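Long-range contact in PpiC-type peptidyl-prolyl cis-trans isomerase (Novosphingobium aromaticivorans, PDB 3GPK), which probably catalyses the cis-trans isomerisation of peptidyl-prolyl bonds through its parvulin-type rotamase domain, one part of a longer periplasmic chaperone: residues 5-17 against 50-64. Numbering follows the deposited sequence.
Sequences TEEYRIGEIFLAA and SEASTAAVGGDLGWI. With SO4 (sulfate ion), chain D.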
ATOM      1  N   THR A   5       2.039   0.713  19.781  1.00 25.12           N
ATOM      2  CA  THR A   5       2.645   2.065  19.583  1.00 24.72           C
ATOM      3  C   THR A   5       3.302   2.160  18.213  1.00 23.50           C
ATOM      4  O   THR A   5       3.903   3.177  17.869  1.00 23.61           O
ATOM      5  CB  THR A   5       3.731   2.346  20.631  1.00 24.75           C
ATOM      6  OG1 THR A   5       4.805   1.412  20.463  1.00 25.42           O
ATOM      7  CG2 THR A   5       3.164   2.208  22.030  1.00 24.86           C
ATOM      8  N   GLU A   6       3.188   1.093  17.434  1.00 23.90           N
ATOM      9  CA  GLU A   6       3.802   1.062  16.119  1.00 22.46           C
ATOM     10  C   GLU A   6       3.252   2.094  15.145  1.00 21.47           C
ATOM     11  O   GLU A   6       2.062   2.418  15.148  1.00 21.21           O
ATOM     12  CB  GLU A   6       3.664  -0.332  15.500  1.00 24.86           C
ATOM     13  CG  GLU A   6       4.163  -1.459  16.389  1.00 27.71           C
ATOM     14  CD  GLU A   6       3.058  -2.089  17.214  1.00 28.75           C
ATOM     15  OE1 GLU A   6       2.114  -1.372  17.607  1.00 30.12           O
ATOM     16  OE2 GLU A   6       3.141  -3.306  17.480  1.00 30.75           O
ATOM     17  N   GLU A   7       4.153   2.616  14.324  1.00 19.53           N
ATOM     18  CA  GLU A   7       3.807   3.566  13.283  1.00 18.44           C
ATOM     19  C   GLU A   7       4.393   2.936  12.034  1.00 16.99           C
ATOM     20  O   GLU A   7       5.424   2.261  12.086  1.00 17.12           O
ATOM     21  CB  GLU A   7       4.426   4.939  13.542  1.00 21.24           C
ATOM     22  CG  GLU A   7       3.804   5.665  14.719  1.00 23.63           C
ATOM     23  CD  GLU A   7       4.400   7.038  14.927  1.00 26.30           C
ATOM     24  OE1 GLU A   7       3.991   7.981  14.218  1.00 27.25           O
ATOM     25  OE2 GLU A   7       5.291   7.167  15.790  1.00 30.00           O
ATOM     26  N   TYR A   8       3.735   3.144  10.909  1.00 15.62           N
ATOM     27  CA  TYR A   8       4.189   2.540   9.672  1.00 14.99           C
ATOM     28  C   TYR A   8       4.323   3.549   8.561  1.00 13.68           C
ATOM     29  O   TYR A   8       3.452   4.394   8.385  1.00 14.37           O
ATOM     30  CB  TYR A   8       3.188   1.473   9.223  1.00 14.81           C
ATOM     31  CG  TYR A   8       2.916   0.390  10.238  1.00 15.86           C
ATOM     32  CD1 TYR A   8       3.433  -0.893  10.069  1.00 17.97           C
ATOM     33  CD2 TYR A   8       2.142   0.646  11.369  1.00 17.56           C
ATOM     34  CE1 TYR A   8       3.185  -1.898  11.002  1.00 18.15           C
ATOM     35  CE2 TYR A   8       1.890  -0.346  12.307  1.00 16.69           C
ATOM     36  CZ  TYR A   8       2.415  -1.615  12.116  1.00 18.09           C
ATOM     37  OH  TYR A   8       2.160  -2.598  13.042  1.00 18.23           O
ATOM     38  N   ARG A   9       5.425   3.466   7.819  1.00 13.49           N
ATOM     39  CA  ARG A   9       5.601   4.334   6.667  1.00 13.36           C
ATOM     40  C   ARG A   9       5.200   3.408   5.529  1.00 13.55           C
ATOM     41  O   ARG A   9       5.908   2.451   5.208  1.00 13.22           O
ATOM     42  CB  ARG A   9       7.047   4.781   6.498  1.00 16.41           C
ATOM     43  CG  ARG A   9       7.176   5.834   5.411  1.00 20.14           C
ATOM     44  CD  ARG A   9       8.572   6.401   5.319  1.00 26.05           C
ATOM     45  NE  ARG A   9       8.616   7.588   4.468  1.00 30.96           N
ATOM     46  CZ  ARG A   9       7.953   8.713   4.717  1.00 31.92           C
ATOM     47  NH1 ARG A   9       7.185   8.809   5.793  1.00 35.20           N
ATOM     48  NH2 ARG A   9       8.074   9.753   3.902  1.00 32.44           N
ATOM     49  N   ILE A  10       4.050   3.687   4.932  1.00 13.23           N
ATOM     50  CA  ILE A  10       3.528   2.830   3.882  1.00 12.97           C
ATOM     51  C   ILE A  10       3.347   3.508   2.538  1.00 13.19           C
ATOM     52  O   ILE A  10       2.993   4.685   2.461  1.00 12.67           O
ATOM     53  CB  ILE A  10       2.165   2.232   4.330  1.00 13.86           C
ATOM     54  CG1 ILE A  10       2.366   1.367   5.574  1.00 15.54           C
ATOM     55  CG2 ILE A  10       1.541   1.413   3.207  1.00 14.31           C
ATOM     56  CD1 ILE A  10       1.079   0.871   6.197  1.00 17.30           C
ATOM     57  N   GLY A  11       3.609   2.743   1.482  1.00 10.99           N
ATOM     58  CA  GLY A  11       3.422   3.225   0.130  1.00 10.04           C
ATOM     59  C   GLY A  11       2.184   2.507  -0.374  1.00  9.39           C
ATOM     60  O   GLY A  11       1.988   1.328  -0.076  1.00  9.16           O
ATOM     61  N   GLU A  12       1.335   3.207  -1.116  1.00  8.50           N
ATOM     62  CA  GLU A  12       0.115   2.587  -1.637  1.00  9.43           C
ATOM     63  C   GLU A  12      -0.176   2.923  -3.089  1.00  8.92           C
ATOM     64  O   GLU A  12       0.027   4.052  -3.528  1.00 10.07           O
ATOM     65  CB  GLU A  12      -1.111   3.006  -0.799  1.00  8.25           C
ATOM     66  CG  GLU A  12      -2.461   2.569  -1.416  1.00  9.43           C
ATOM     67  CD  GLU A  12      -3.674   3.057  -0.645  1.00 12.96           C
ATOM     68  OE1 GLU A  12      -3.630   4.192  -0.120  1.00 14.78           O
ATOM     69  OE2 GLU A  12      -4.677   2.311  -0.578  1.00 12.67           O
ATOM     70  N   ILE A  13      -0.635   1.920  -3.830  1.00  8.79           N
ATOM     71  CA  ILE A  13      -1.063   2.095  -5.212  1.00  7.85           C
ATOM     72  C   ILE A  13      -2.511   1.614  -5.180  1.00  8.56           C
ATOM     73  O   ILE A  13      -2.768   0.447  -4.897  1.00  9.49           O
ATOM     74  CB  ILE A  13      -0.267   1.219  -6.208  1.00  8.24           C
ATOM     75  CG1 ILE A  13       1.189   1.702  -6.290  1.00  9.12           C
ATOM     76  CG2 ILE A  13      -0.939   1.275  -7.577  1.00  9.48           C
ATOM     77  CD1 ILE A  13       2.071   0.884  -7.234  1.00  8.74           C
ATOM     78  N   PHE A  14      -3.449   2.519  -5.436  1.00  7.35           N
ATOM     79  CA  PHE A  14      -4.866   2.180  -5.416  1.00  9.17           C
ATOM     80  C   PHE A  14      -5.477   2.163  -6.804  1.00  9.69           C
ATOM     81  O   PHE A  14      -5.284   3.095  -7.579  1.00  8.94           O
ATOM     82  CB  PHE A  14      -5.622   3.186  -4.549  1.00  9.09           C
ATOM     83  CG  PHE A  14      -7.116   3.075  -4.656  1.00 10.00           C
ATOM     84  CD1 PHE A  14      -7.780   1.948  -4.183  1.00 10.30           C
ATOM     85  CD2 PHE A  14      -7.855   4.089  -5.255  1.00 11.35           C
ATOM     86  CE1 PHE A  14      -9.159   1.828  -4.307  1.00 11.35           C
ATOM     87  CE2 PHE A  14      -9.233   3.979  -5.387  1.00 10.94           C
ATOM     88  CZ  PHE A  14      -9.888   2.846  -4.912  1.00 11.17           C
ATOM     89  N   LEU A  15      -6.215   1.100  -7.112  1.00 10.32           N
ATOM     90  CA  LEU A  15      -6.888   0.989  -8.401  1.00 11.26           C
ATOM     91  C   LEU A  15      -8.372   0.827  -8.103  1.00  9.62           C
ATOM     92  O   LEU A  15      -8.790  -0.166  -7.507  1.00  9.54           O
ATOM     93  CB  LEU A  15      -6.386  -0.224  -9.186  1.00 11.46           C
ATOM     94  CG  LEU A  15      -4.900  -0.293  -9.550  1.00 13.91           C
ATOM     95  CD1 LEU A  15      -4.708  -1.417 -10.554  1.00 16.15           C
ATOM     96  CD2 LEU A  15      -4.428   1.028 -10.154  1.00 17.45           C
ATOM     97  N   ALA A  16      -9.159   1.819  -8.504  1.00 11.01           N
ATOM     98  CA  ALA A  16     -10.596   1.794  -8.259  1.00 12.33           C
ATOM     99  C   ALA A  16     -11.310   0.818  -9.179  1.00 12.14           C
ATOM    100  O   ALA A  16     -10.916   0.625 -10.328  1.00 13.49           O
ATOM    101  CB  ALA A  16     -11.173   3.195  -8.438  1.00 14.12           C
ATOM    102  N   ALA A  17     -12.365   0.194  -8.669  1.00 13.53           N
ATOM    103  CA  ALA A  17     -13.124  -0.747  -9.480  1.00 15.39           C
ATOM    104  C   ALA A  17     -14.505  -1.000  -8.912  1.00 17.20           C
ATOM    105  O   ALA A  17     -14.668  -1.195  -7.707  1.00 19.03           O
ATOM    106  CB  ALA A  17     -12.372  -2.073  -9.599  1.00 14.15           C
ATOM    107  N   SER A  50      -1.589   4.739  -9.656  1.00  8.67           N
ATOM    108  CA  SER A  50      -2.448   4.997  -8.513  1.00  8.67           C
ATOM    109  C   SER A  50      -3.523   6.022  -8.796  1.00 10.76           C
ATOM    110  O   SER A  50      -3.274   7.064  -9.405  1.00 12.50           O
ATOM    111  CB  SER A  50      -1.644   5.417  -7.285  1.00  8.74           C
ATOM    112  OG  SER A  50      -2.482   5.344  -6.137  1.00 10.66           O
ATOM    113  N   GLU A  51      -4.731   5.704  -8.348  1.00 11.82           N
ATOM    114  CA  GLU A  51      -5.871   6.582  -8.539  1.00 14.61           C
ATOM    115  C   GLU A  51      -6.196   7.350  -7.265  1.00 15.36           C
ATOM    116  O   GLU A  51      -7.226   8.011  -7.168  1.00 17.38           O
ATOM    117  CB  GLU A  51      -7.063   5.756  -9.015  1.00 15.82           C
ATOM    118  CG  GLU A  51      -6.883   5.267 -10.444  1.00 18.64           C
ATOM    119  CD  GLU A  51      -7.811   4.125 -10.805  1.00 20.96           C
ATOM    120  OE1 GLU A  51      -8.987   4.163 -10.402  1.00 23.50           O
ATOM    121  OE2 GLU A  51      -7.366   3.198 -11.510  1.00 21.79           O
ATOM    122  N   ALA A  52      -5.301   7.257  -6.289  1.00 15.16           N
ATOM    123  CA  ALA A  52      -5.455   7.969  -5.030  1.00 17.63           C
ATOM    124  C   ALA A  52      -4.743   9.312  -5.180  1.00 19.17           C
ATOM    125  O   ALA A  52      -3.884   9.473  -6.047  1.00 18.73           O
ATOM    126  CB  ALA A  52      -4.837   7.173  -3.894  1.00 16.41           C
ATOM    127  N   SER A  53      -5.104  10.266  -4.332  1.00 21.62           N
ATOM    128  CA  SER A  53      -4.516  11.600  -4.369  1.00 22.27           C
ATOM    129  C   SER A  53      -3.024  11.608  -4.046  1.00 21.37           C
ATOM    130  O   SER A  53      -2.341  12.607  -4.270  1.00 23.53           O
ATOM    131  CB  SER A  53      -5.257  12.515  -3.389  1.00 24.21           C
ATOM    132  OG  SER A  53      -5.177  12.008  -2.067  1.00 26.07           O
ATOM    133  N   THR A  54      -2.523  10.498  -3.515  1.00 18.69           N
ATOM    134  CA  THR A  54      -1.114  10.388  -3.159  1.00 16.94           C
ATOM    135  C   THR A  54      -0.259   9.886  -4.323  1.00 15.17           C
ATOM    136  O   THR A  54       0.947   9.690  -4.173  1.00 14.56           O
ATOM    137  CB  THR A  54      -0.913   9.432  -1.963  1.00 16.97           C
ATOM    138  OG1 THR A  54      -1.544   8.179  -2.245  1.00 19.08           O
ATOM    139  CG2 THR A  54      -1.519  10.025  -0.695  1.00 17.08           C
ATOM    140  N   ALA A  55      -0.881   9.683  -5.478  1.00 13.77           N
ATOM    141  CA  ALA A  55      -0.155   9.196  -6.648  1.00 13.71           C
ATOM    142  C   ALA A  55       1.034  10.084  -7.000  1.00 14.91           C
ATOM    143  O   ALA A  55       2.134   9.594  -7.250  1.00 14.68           O
ATOM    144  CB  ALA A  55      -1.097   9.091  -7.841  1.00 13.73           C
ATOM    145  N   ALA A  56       0.810  11.393  -7.008  1.00 16.49           N
ATOM    146  CA  ALA A  56       1.860  12.349  -7.351  1.00 18.34           C
ATOM    147  C   ALA A  56       3.112  12.226  -6.486  1.00 18.13           C
ATOM    148  O   ALA A  56       4.225  12.483  -6.955  1.00 17.92           O
ATOM    149  CB  ALA A  56       1.310  13.769  -7.275  1.00 19.90           C
ATOM    150  N   VAL A  57       2.941  11.839  -5.225  1.00 16.46           N
ATOM    151  CA  VAL A  57       4.079  11.689  -4.326  1.00 17.18           C
ATOM    152  C   VAL A  57       4.594  10.252  -4.250  1.00 15.47           C
ATOM    153  O   VAL A  57       5.200   9.847  -3.258  1.00 16.60           O
ATOM    154  CB  VAL A  57       3.740  12.177  -2.895  1.00 18.00           C
ATOM    155  CG1 VAL A  57       3.640  13.696  -2.881  1.00 20.08           C
ATOM    156  CG2 VAL A  57       2.431  11.551  -2.422  1.00 20.42           C
ATOM    157  N   GLY A  58       4.354   9.476  -5.302  1.00 13.48           N
ATOM    158  CA  GLY A  58       4.832   8.104  -5.310  1.00 11.43           C
ATOM    159  C   GLY A  58       4.074   7.164  -4.394  1.00 11.90           C
ATOM    160  O   GLY A  58       4.582   6.096  -4.042  1.00 12.92           O
ATOM    161  N   GLY A  59       2.868   7.567  -3.996  1.00 11.80           N
ATOM    162  CA  GLY A  59       2.044   6.730  -3.138  1.00 12.14           C
ATOM    163  C   GLY A  59       2.435   6.695  -1.675  1.00 13.64           C
ATOM    164  O   GLY A  59       1.897   5.906  -0.900  1.00 13.02           O
ATOM    165  N   ASP A  60       3.375   7.549  -1.294  1.00 14.49           N
ATOM    166  CA  ASP A  60       3.852   7.621   0.082  1.00 15.25           C
ATOM    167  C   ASP A  60       2.755   8.175   0.994  1.00 15.35           C
ATOM    168  O   ASP A  60       2.293   9.296   0.797  1.00 16.21           O
ATOM    169  CB  ASP A  60       5.091   8.529   0.125  1.00 17.56           C
ATOM    170  CG  ASP A  60       5.795   8.517   1.471  1.00 18.83           C
ATOM    171  OD1 ASP A  60       5.405   7.740   2.367  1.00 19.08           O
ATOM    172  OD2 ASP A  60       6.762   9.294   1.629  1.00 22.00           O
ATOM    173  N   LEU A  61       2.325   7.388   1.976  1.00 13.23           N
ATOM    174  CA  LEU A  61       1.287   7.846   2.901  1.00 14.32           C
ATOM    175  C   LEU A  61       1.928   8.492   4.116  1.00 15.03           C
ATOM    176  O   LEU A  61       1.231   9.014   4.992  1.00 15.80           O
ATOM    177  CB  LEU A  61       0.424   6.676   3.377  1.00 14.33           C
ATOM    178  CG  LEU A  61      -0.222   5.796   2.310  1.00 15.08           C
ATOM    179  CD1 LEU A  61      -1.091   4.746   2.992  1.00 16.61           C
ATOM    180  CD2 LEU A  61      -1.052   6.649   1.363  1.00 16.79           C
ATOM    181  N   GLY A  62       3.255   8.458   4.160  1.00 15.38           N
ATOM    182  CA  GLY A  62       3.964   9.013   5.295  1.00 16.55           C
ATOM    183  C   GLY A  62       3.804   8.064   6.468  1.00 15.90           C
ATOM    184  O   GLY A  62       3.429   6.901   6.289  1.00 15.52           O
ATOM    185  N   TRP A  63       4.091   8.546   7.672  1.00 14.61           N
ATOM    186  CA  TRP A  63       3.960   7.725   8.868  1.00 14.31           C
ATOM    187  C   TRP A  63       2.505   7.702   9.310  1.00 14.55           C
ATOM    188  O   TRP A  63       1.891   8.750   9.499  1.00 16.55           O
ATOM    189  CB  TRP A  63       4.840   8.279   9.992  1.00 15.14           C
ATOM    190  CG  TRP A  63       6.297   8.071   9.756  1.00 14.03           C
ATOM    191  CD1 TRP A  63       7.191   8.977   9.255  1.00 14.58           C
ATOM    192  CD2 TRP A  63       7.032   6.866   9.988  1.00 14.16           C
ATOM    193  NE1 TRP A  63       8.437   8.407   9.164  1.00 16.14           N
ATOM    194  CE2 TRP A  63       8.370   7.113   9.610  1.00 13.66           C
ATOM    195  CE3 TRP A  63       6.691   5.602  10.484  1.00 12.67           C
ATOM    196  CZ2 TRP A  63       9.364   6.138   9.702  1.00 14.31           C
ATOM    197  CZ3 TRP A  63       7.681   4.631  10.578  1.00 13.11           C
ATOM    198  CH2 TRP A  63       9.004   4.907  10.192  1.00 14.01           C
ATOM    199  N   ILE A  64       1.947   6.505   9.456  1.00 13.72           N
ATOM    200  CA  ILE A  64       0.553   6.379   9.872  1.00 13.70           C
ATOM    201  C   ILE A  64       0.346   5.294  10.919  1.00 13.28           C
ATOM    202  O   ILE A  64       1.202   4.438  11.129  1.00 14.43           O
ATOM    203  CB  ILE A  64      -0.374   6.049   8.676  1.00 13.18           C
ATOM    204  CG1 ILE A  64       0.020   4.705   8.067  1.00 13.17           C
ATOM    205  CG2 ILE A  64      -0.314   7.158   7.637  1.00 15.27           C
ATOM    206  CD1 ILE A  64      -0.996   4.185   7.060  1.00 15.76           C
TER
HETATM  207  S   SO4 D 601      11.072  10.995   7.836  1.00 38.13           S
HETATM  208  O1  SO4 D 601      12.542  11.117   7.877  1.00 35.21           O
HETATM  209  O2  SO4 D 601      10.580  11.536   6.548  1.00 35.38           O
HETATM  210  O3  SO4 D 601      10.711   9.574   7.970  1.00 33.31           O
HETATM  211  O4  SO4 D 601      10.463  11.767   8.941  1.00 34.82           O
HETATM  212  O   HOH W   1       1.677   8.666  12.648  1.00 33.89           O
HETATM  213  O   HOH W   2      -1.085   6.317  -4.208  1.00 13.33           O
HETATM  214  O   HOH W   3      -3.392   6.934  -0.656  1.00 25.86           O
HETATM  215  O   HOH W   4      -8.716   0.919 -11.845  1.00 17.04           O
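Arg9 and Trp63 face each other where strand 7-16 runs antiparallel (153°) to segment 60-62 of the edge strand in the parvulin-type four-stranded sheet. Tyr8 and Ile64 form the hydrogen-bonded pair, with Tyr8 N to Ile64 O at 2.9 Å. The register then slips by one residue between Arg9 and Gly11, a beta bulge, and Leu61 N donates to Ile10 O. Beyond the 57-60 type I' turn, where Gly59 O accepts Glu12 N, the chain after helix 42-49 takes over: Glu51 N reaches Phe14 O, and Ser50 OG receives Phe14 N in a nearly straight bond (3.1 Å, 176°). A water joins Ser50 OG, Glu12 O and Thr54 OG1.

The ionic contact is a salt bridge, Arg9 NH2 to Asp60 OD2 at 2.7 Å. Asp60 OD1 lies over the centre of one guanidinium face and the planes are 86° apart, so this is not a side-by-side pair; OD1 also accepts Gly62 N, an Asx turn.

The apolar contact is Ile10 CD1 to Ile64 CD1 at 4.0 Å. Arg9 CB sits over the six-membered ring of Trp63, a CH-pi contact 3.9 Å from its centroid. At the ring edge, Trp63 NE1 hydrogen-bonds O3 of a sulfate, probably from the crystallisation liquor, at 2.8 Å.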